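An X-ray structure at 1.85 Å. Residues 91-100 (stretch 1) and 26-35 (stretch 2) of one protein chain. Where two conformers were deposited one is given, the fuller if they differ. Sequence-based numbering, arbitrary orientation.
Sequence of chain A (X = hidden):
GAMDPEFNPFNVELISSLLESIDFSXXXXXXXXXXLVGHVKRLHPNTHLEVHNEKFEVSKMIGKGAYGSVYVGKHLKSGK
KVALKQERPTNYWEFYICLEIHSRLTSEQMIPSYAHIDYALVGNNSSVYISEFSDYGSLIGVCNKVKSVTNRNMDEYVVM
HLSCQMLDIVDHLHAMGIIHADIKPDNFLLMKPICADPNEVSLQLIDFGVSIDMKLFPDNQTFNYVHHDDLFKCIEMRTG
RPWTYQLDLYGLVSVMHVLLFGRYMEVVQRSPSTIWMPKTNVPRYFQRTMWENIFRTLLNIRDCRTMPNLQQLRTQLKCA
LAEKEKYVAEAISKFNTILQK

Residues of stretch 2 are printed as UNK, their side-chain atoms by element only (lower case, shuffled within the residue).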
# COMPACT_ATOMS: atom_id res chain seq x y z
N ASN A 91 -12.87 -12.84 3.34
CA ASN A 91 -12.50 -11.96 2.25
C ASN A 91 -11.81 -12.76 1.15
O ASN A 91 -10.58 -12.86 1.11
CB ASN A 91 -11.61 -10.82 2.75
CG ASN A 91 -11.51 -9.67 1.76
OD1 ASN A 91 -11.69 -9.86 0.55
ND2 ASN A 91 -11.22 -8.48 2.26
N TYR A 92 -12.61 -13.36 0.27
CA TYR A 92 -12.06 -14.12 -0.85
C TYR A 92 -11.36 -13.17 -1.80
O TYR A 92 -10.33 -13.50 -2.38
CB TYR A 92 -13.18 -14.86 -1.59
CG TYR A 92 -13.88 -15.90 -0.76
CD1 TYR A 92 -13.34 -17.18 -0.62
CD2 TYR A 92 -15.08 -15.62 -0.11
CE1 TYR A 92 -13.99 -18.14 0.13
CE2 TYR A 92 -15.73 -16.58 0.64
CZ TYR A 92 -15.17 -17.83 0.76
OH TYR A 92 -15.79 -18.80 1.51
N TRP A 93 -11.93 -11.97 -1.94
CA TRP A 93 -11.44 -10.99 -2.90
C TRP A 93 -9.99 -10.62 -2.67
O TRP A 93 -9.21 -10.52 -3.62
CB TRP A 93 -12.32 -9.73 -2.85
CG TRP A 93 -11.92 -8.67 -3.83
CD1 TRP A 93 -11.27 -7.48 -3.55
CD2 TRP A 93 -12.14 -8.68 -5.24
NE1 TRP A 93 -11.08 -6.77 -4.72
CE2 TRP A 93 -11.61 -7.48 -5.76
CE3 TRP A 93 -12.74 -9.60 -6.12
CZ2 TRP A 93 -11.66 -7.18 -7.13
CZ3 TRP A 93 -12.79 -9.29 -7.46
CH2 TRP A 93 -12.26 -8.10 -7.96
N GLU A 94 -9.62 -10.42 -1.41
CA GLU A 94 -8.23 -10.10 -1.09
C GLU A 94 -7.27 -11.19 -1.59
O GLU A 94 -6.21 -10.89 -2.15
CB GLU A 94 -8.08 -9.87 0.41
CG GLU A 94 -6.65 -9.67 0.85
CD GLU A 94 -6.57 -9.24 2.29
OE1 GLU A 94 -7.63 -9.15 2.94
OE2 GLU A 94 -5.45 -8.98 2.77
N PHE A 95 -7.65 -12.46 -1.41
CA PHE A 95 -6.84 -13.59 -1.85
C PHE A 95 -6.74 -13.55 -3.37
O PHE A 95 -5.64 -13.70 -3.93
CB PHE A 95 -7.47 -14.91 -1.36
CG PHE A 95 -6.55 -16.11 -1.44
CD1 PHE A 95 -5.17 -15.96 -1.56
CD2 PHE A 95 -7.08 -17.40 -1.41
CE1 PHE A 95 -4.33 -17.08 -1.64
CE2 PHE A 95 -6.26 -18.53 -1.49
CZ PHE A 95 -4.89 -18.37 -1.61
N TYR A 96 -7.86 -13.30 -4.05
CA TYR A 96 -7.85 -13.19 -5.51
C TYR A 96 -6.86 -12.13 -6.02
O TYR A 96 -6.04 -12.42 -6.89
CB TYR A 96 -9.26 -12.88 -6.06
CG TYR A 96 -9.22 -12.40 -7.51
CD1 TYR A 96 -9.08 -13.30 -8.56
CD2 TYR A 96 -9.32 -11.04 -7.81
CE1 TYR A 96 -9.03 -12.86 -9.88
CE2 TYR A 96 -9.28 -10.59 -9.14
CZ TYR A 96 -9.13 -11.51 -10.16
OH TYR A 96 -9.09 -11.08 -11.47
N ILE A 97 -6.96 -10.91 -5.49
CA ILE A 97 -6.08 -9.83 -5.93
C ILE A 97 -4.60 -10.21 -5.75
O ILE A 97 -3.79 -10.02 -6.66
CB ILE A 97 -6.36 -8.50 -5.17
CG1 ILE A 97 -7.74 -7.94 -5.54
CG2 ILE A 97 -5.24 -7.48 -5.45
CD1 ILE A 97 -7.93 -7.59 -7.02
N CYS A 98 -4.27 -10.74 -4.58
CA CYS A 98 -2.89 -11.08 -4.27
C CYS A 98 -2.36 -12.17 -5.18
O CYS A 98 -1.22 -12.10 -5.64
CB CYS A 98 -2.76 -11.53 -2.81
SG CYS A 98 -2.86 -10.16 -1.67
N LEU A 99 -3.18 -13.18 -5.44
CA LEU A 99 -2.80 -14.23 -6.37
C LEU A 99 -2.52 -13.62 -7.75
O LEU A 99 -1.52 -13.97 -8.41
CB LEU A 99 -3.91 -15.28 -6.46
CG LEU A 99 -4.07 -16.18 -5.23
CD1 LEU A 99 -5.39 -16.94 -5.27
CD2 LEU A 99 -2.90 -17.15 -5.13
N GLU A 100 -3.39 -12.71 -8.19
CA GLU A 100 -3.25 -12.11 -9.53
C GLU A 100 -2.00 -11.25 -9.61
O GLU A 100 -1.28 -11.30 -10.61
CB GLU A 100 -4.48 -11.28 -9.90
CG GLU A 100 -5.64 -12.11 -10.45
CD GLU A 100 -5.24 -12.98 -11.62
OE1 GLU A 100 -4.94 -12.44 -12.71
OE2 GLU A 100 -5.19 -14.22 -11.45
N UNK A 26 -13.51 -22.84 -7.14
CA UNK A 26 -12.98 -24.03 -7.78
C UNK A 26 -11.45 -23.97 -7.88
O UNK A 26 -10.76 -25.00 -7.77
c UNK A 26 -13.62 -24.18 -9.15
c UNK A 26 -15.49 -25.26 -11.06
c UNK A 26 -12.92 -25.09 -10.11
s UNK A 26 -13.81 -25.10 -11.67
N UNK A 27 -10.91 -22.78 -8.09
CA UNK A 27 -9.46 -22.60 -8.16
C UNK A 27 -8.80 -22.75 -6.78
O UNK A 27 -7.87 -23.54 -6.63
c UNK A 27 -6.69 -21.84 -9.37
c UNK A 27 -4.88 -20.34 -8.91
c UNK A 27 -7.12 -19.73 -8.34
c UNK A 27 -5.76 -19.43 -8.38
o UNK A 27 -3.52 -20.04 -8.95
c UNK A 27 -9.10 -21.25 -8.78
c UNK A 27 -5.33 -21.55 -9.41
c UNK A 27 -7.60 -20.94 -8.83
N UNK A 28 -9.28 -22.01 -5.78
CA UNK A 28 -8.60 -22.04 -4.48
C UNK A 28 -8.72 -23.40 -3.78
O UNK A 28 -7.87 -23.75 -2.95
c UNK A 28 -10.93 -19.87 -2.19
c UNK A 28 -8.75 -19.54 -4.19
c UNK A 28 -10.50 -21.00 -3.14
c UNK A 28 -9.03 -20.89 -3.54
N UNK A 29 -9.74 -24.17 -4.14
CA UNK A 29 -9.89 -25.54 -3.65
C UNK A 29 -8.73 -26.46 -4.06
O UNK A 29 -8.56 -27.54 -3.50
o UNK A 29 -14.78 -25.42 -3.92
o UNK A 29 -13.67 -26.95 -5.05
c UNK A 29 -11.20 -26.15 -4.15
c UNK A 29 -13.73 -26.04 -4.19
c UNK A 29 -12.46 -25.67 -3.44
N UNK A 30 -7.95 -26.02 -5.05
CA UNK A 30 -6.84 -26.81 -5.60
C UNK A 30 -5.47 -26.36 -5.11
O UNK A 30 -4.46 -27.04 -5.36
c UNK A 30 -8.92 -27.98 -7.71
c UNK A 30 -6.85 -26.71 -7.12
c UNK A 30 -9.52 -28.64 -8.94
c UNK A 30 -7.42 -27.92 -7.83
n UNK A 30 -10.94 -28.24 -9.12
N UNK A 31 -5.41 -25.21 -4.45
CA UNK A 31 -4.13 -24.63 -4.05
C UNK A 31 -3.60 -25.28 -2.78
O UNK A 31 -4.28 -25.26 -1.75
c UNK A 31 -4.56 -22.30 -5.12
c UNK A 31 -4.91 -20.86 -4.77
c UNK A 31 -3.38 -22.35 -6.09
c UNK A 31 -4.27 -23.12 -3.86
N UNK A 32 -2.39 -25.84 -2.84
CA UNK A 32 -1.81 -26.54 -1.69
C UNK A 32 -1.57 -25.61 -0.50
O UNK A 32 -1.52 -26.10 0.63
c UNK A 32 -0.47 -27.05 -2.23
c UNK A 32 -0.71 -27.21 -3.71
c UNK A 32 -1.59 -26.05 -4.06
N UNK A 33 -1.43 -24.31 -0.73
CA UNK A 33 -1.21 -23.40 0.39
C UNK A 33 -2.50 -22.79 0.91
O UNK A 33 -2.47 -21.90 1.77
n UNK A 33 -1.29 -19.48 -2.03
n UNK A 33 -1.13 -21.61 -2.20
c UNK A 33 -0.19 -22.31 0.03
c UNK A 33 -0.78 -19.94 -0.84
c UNK A 33 -1.49 -20.50 -2.84
c UNK A 33 -0.69 -21.28 -0.94
N UNK A 34 -3.63 -23.28 0.42
CA UNK A 34 -4.93 -22.86 0.93
C UNK A 34 -5.61 -24.08 1.54
O UNK A 34 -5.66 -25.14 0.92
c UNK A 34 -5.79 -22.32 -0.21
s UNK A 34 -7.46 -21.83 0.26
N UNK A 35 -6.12 -23.92 2.76
CA UNK A 35 -6.92 -24.98 3.37
C UNK A 35 -8.34 -24.50 3.61
O UNK A 35 -8.56 -23.55 4.37
o UNK A 35 -5.53 -26.68 7.10
c UNK A 35 -6.31 -25.49 4.68
n UNK A 35 -7.01 -28.35 6.97
c UNK A 35 -7.17 -26.56 5.35
c UNK A 35 -6.50 -27.21 6.56

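Position 26 carries three carbons and one sulfur in an unbranched chain, with the sulfur between the second and last carbons, out of reach of stretch 1; this is a thioether, and the residue is Met26.

At position 27 a single carbon leads to a six-membered carbon ring bearing one oxygen, a phenol whose ring touches Leu99, so the residue is Tyr27. Its CB points toward the helix of stretch 1, and CE2 lies 4.0 Å from Leu99 CD1.

Position 28 has four carbons, forked at the first, with one arm two carbons long; they touch Tyr92, Phe95 and Leu99. This is Ile28. The short arm, CG2, sits 3.8 Å from Phe95 CE2, while the tip of the long arm, CD1, meets the edge of the Tyr92 ring 3.9 Å from Tyr92 CD1.

Position 29 shows three carbons, the third carrying two oxygens, a carboxylate: Glu29. Position 30 has four carbons in a row ending in nitrogen, which identifies Lys30. Both side chains are exposed and make no contact with stretch 1.

Four carbons forked at the second, touching Phe95 and Leu99, define position 31 as Leu31. Its CD1 is 4.0 Å from both Phe95 CZ and Leu99 CD1, bridging successive turns of the helix. A type I turn runs from Ile28 to Leu31, with Leu31 N bonded to Ile28 O at 3.2 Å; both residues point CB toward stretch 1.

At position 32 three carbons close a ring onto the backbone nitrogen, remote from stretch 1, so this is Pro32. Position 33 has one carbon followed by a five-membered ring of three carbons and two nitrogens, an imidazole reaching Phe95 and Leu99: His33. Its CB points sideways, but the ring comes nearer, bringing NE2 to 3.8 Å from Phe95 CZ and 4.2 Å from Leu99 CD2.

One carbon and one sulfur, the sulfur beside the Phe95 ring, make position 34 Cys34, whose SG approaches Phe95 CE2 at 3.9 Å. Position 35 ends in a carbon bearing one oxygen and one nitrogen, after two further carbons; it is Gln35, out of reach.

The contact works by packing alone, with no hydrogen bond between the stretches and 300 Å² buried in total. Phe95 is its centre: its ring end is surrounded by Ile28, Leu31, His33 and Cys34, with the Phe95 and His33 planes inclined at 74° and their centroids 5.7 Å apart. Tyr92 and Leu99 extend the contact one turn to either side along the helix, whose start is capped by Asn91 OD1 accepting from Glu94 N at 2.9 Å.

Stretch 2 26-35: MYIEKLPHCQ
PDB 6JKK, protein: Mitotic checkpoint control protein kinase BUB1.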